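Local coordinates for protein antitoxin RelF (Mycobacterium tuberculosis, PDB 3G5O) that neutralises its partner toxin RelG in a type II toxin-antitoxin system and, together with that toxin, represses its own promoter, at residues 14-19 against 32-37. Numbering follows the deposited sequence.
Sequences STIKGK and DQITIT
Ile16, the last residue of the short helix 13-16, lies nearest Ile36 of strand 33-38, with their CA atoms 8.2 Å apart, and no hydrogen bond links the two segments. Just past Ile16 the chain leaves the helix through a type II turn, closed by Lys19 N on Ile16 O at 3.0 Å; Gly18 sits there with positive phi (95°), and Lys19 is the N-cap of helix 20-28. The contact is made by three buried isoleucines. This is the N-terminal domain of a Phd/YefM antitoxin, in which helices pack on a small sheet whose middle strand, 33-38, runs parallel to 8-12 and antiparallel to 41-48. Ile16 reaches towards the strand through its longer branch: chi1 (-49°) sets CG1 anti to the carbonyl carbon, and the bend at chi2 (-66°) then directs CD1 to within 4.1 Å of Ile34 CG2, the two side chains running past each other in opposite directions. One step back along the same branch, Ile16 CG1 lies 4.4 Å from Ile36 CG1, a looser approach. Phe23 of helix 20-28 touches both Ile16 and Ile34, and Leu11 also packs on Ile16. Leu20 of the second RelF subunit meets Ile16, and its Leu46 meets Ile36.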
loop_
_atom_site.group_PDB
_atom_site.type_symbol
_atom_site.label_atom_id
_atom_site.label_comp_id
_atom_site.label_asym_id
_atom_site.label_seq_id
_atom_site.Cartn_x
_atom_site.Cartn_y
_atom_site.Cartn_z
ATOM N N SER A 14 -8.279 -14.414 -24.602
ATOM C CA SER A 14 -9.067 -15.484 -25.245
ATOM C C SER A 14 -9.490 -16.594 -24.278
ATOM O O SER A 14 -10.562 -17.161 -24.426
ATOM C CB SER A 14 -8.325 -16.092 -26.447
ATOM O OG SER A 14 -7.107 -16.706 -26.043
ATOM N N THR A 15 -8.663 -16.893 -23.287
ATOM C CA THR A 15 -9.017 -17.876 -22.286
ATOM C C THR A 15 -10.108 -17.331 -21.366
ATOM O O THR A 15 -10.966 -18.093 -20.903
ATOM C CB THR A 15 -7.773 -18.312 -21.491
ATOM O OG1 THR A 15 -6.791 -18.838 -22.397
ATOM C CG2 THR A 15 -8.113 -19.372 -20.438
ATOM N N ILE A 16 -10.085 -16.017 -21.106
ATOM C CA ILE A 16 -11.093 -15.402 -20.231
ATOM C C ILE A 16 -12.476 -15.291 -20.901
ATOM O O ILE A 16 -13.490 -15.625 -20.294
ATOM C CB ILE A 16 -10.650 -14.017 -19.657
ATOM C CG1 ILE A 16 -9.236 -14.075 -19.047
ATOM C CG2 ILE A 16 -11.656 -13.503 -18.621
ATOM C CD1 ILE A 16 -9.104 -14.948 -17.827
ATOM N N LYS A 17 -12.497 -14.824 -22.145
ATOM C CA LYS A 17 -13.737 -14.560 -22.889
ATOM C C LYS A 17 -14.678 -15.765 -22.909
ATOM O O LYS A 17 -14.294 -16.861 -23.316
ATOM C CB LYS A 17 -13.430 -14.160 -24.339
ATOM C CG LYS A 17 -12.620 -12.858 -24.549
ATOM C CD LYS A 17 -12.856 -12.310 -25.970
ATOM C CE LYS A 17 -11.664 -11.511 -26.500
ATOM N NZ LYS A 17 -10.615 -12.383 -27.124
ATOM N N GLY A 18 -15.915 -15.552 -22.477
ATOM C CA GLY A 18 -16.917 -16.626 -22.478
ATOM C C GLY A 18 -17.028 -17.355 -21.150
ATOM O O GLY A 18 -18.079 -17.969 -20.866
ATOM N N LYS A 19 -15.943 -17.305 -20.352
ATOM C CA LYS A 19 -15.944 -17.795 -18.971
ATOM C C LYS A 19 -15.837 -16.633 -17.942
ATOM O O LYS A 19 -15.356 -16.813 -16.822
ATOM C CB LYS A 19 -14.869 -18.884 -18.743
ATOM C CG LYS A 19 -15.256 -20.320 -19.259
ATOM C CD LYS A 19 -14.951 -21.404 -18.208
ATOM C CE LYS A 19 -15.627 -22.750 -18.525
ATOM N NZ LYS A 19 -14.715 -23.698 -19.248
ATOM N N ASP A 32 -6.914 -14.958 -5.150
ATOM C CA ASP A 32 -6.279 -15.271 -6.433
ATOM C C ASP A 32 -6.194 -14.010 -7.311
ATOM O O ASP A 32 -7.060 -13.135 -7.241
ATOM C CB ASP A 32 -7.095 -16.334 -7.189
ATOM C CG ASP A 32 -7.102 -17.723 -6.502
ATOM O OD1 ASP A 32 -6.277 -17.999 -5.600
ATOM O OD2 ASP A 32 -7.955 -18.551 -6.899
ATOM N N GLN A 33 -5.150 -13.904 -8.125
ATOM C CA GLN A 33 -5.085 -12.846 -9.122
ATOM C C GLN A 33 -4.870 -13.403 -10.494
ATOM O O GLN A 33 -4.203 -14.423 -10.660
ATOM C CB GLN A 33 -3.978 -11.845 -8.845
ATOM C CG GLN A 33 -2.950 -12.371 -7.917
ATOM C CD GLN A 33 -1.910 -11.303 -7.600
ATOM O OE1 GLN A 33 -1.627 -11.034 -6.435
ATOM N NE2 GLN A 33 -1.345 -10.696 -8.644
ATOM N N ILE A 34 -5.411 -12.703 -11.471
ATOM C CA ILE A 34 -5.215 -13.049 -12.864
ATOM C C ILE A 34 -4.587 -11.863 -13.550
ATOM O O ILE A 34 -5.151 -10.771 -13.528
ATOM C CB ILE A 34 -6.545 -13.305 -13.551
ATOM C CG1 ILE A 34 -7.335 -14.377 -12.800
ATOM C CG2 ILE A 34 -6.309 -13.685 -15.037
ATOM C CD1 ILE A 34 -8.747 -14.529 -13.303
ATOM N N THR A 35 -3.405 -12.058 -14.125
ATOM C CA THR A 35 -2.853 -11.097 -15.060
ATOM C C THR A 35 -3.345 -11.509 -16.444
ATOM O O THR A 35 -3.150 -12.679 -16.891
ATOM C CB THR A 35 -1.316 -11.087 -15.057
ATOM O OG1 THR A 35 -0.823 -10.795 -13.750
ATOM C CG2 THR A 35 -0.758 -10.051 -16.049
ATOM N N ILE A 36 -3.967 -10.550 -17.117
ATOM C CA ILE A 36 -4.612 -10.791 -18.365
ATOM C C ILE A 36 -3.666 -10.236 -19.412
ATOM O O ILE A 36 -3.306 -9.063 -19.343
ATOM C CB ILE A 36 -5.972 -10.058 -18.442
ATOM C CG1 ILE A 36 -6.979 -10.650 -17.439
ATOM C CG2 ILE A 36 -6.529 -10.110 -19.862
ATOM C CD1 ILE A 36 -8.311 -9.872 -17.402
ATOM N N THR A 37 -3.245 -11.082 -20.354
ATOM C CA THR A 37 -2.342 -10.622 -21.418
ATOM C C THR A 37 -3.067 -10.358 -22.734
ATOM O O THR A 37 -4.104 -10.954 -23.032
ATOM C CB THR A 37 -1.162 -11.604 -21.682
ATOM O OG1 THR A 37 -1.685 -12.822 -22.206
ATOM C CG2 THR A 37 -0.413 -11.896 -20.418
#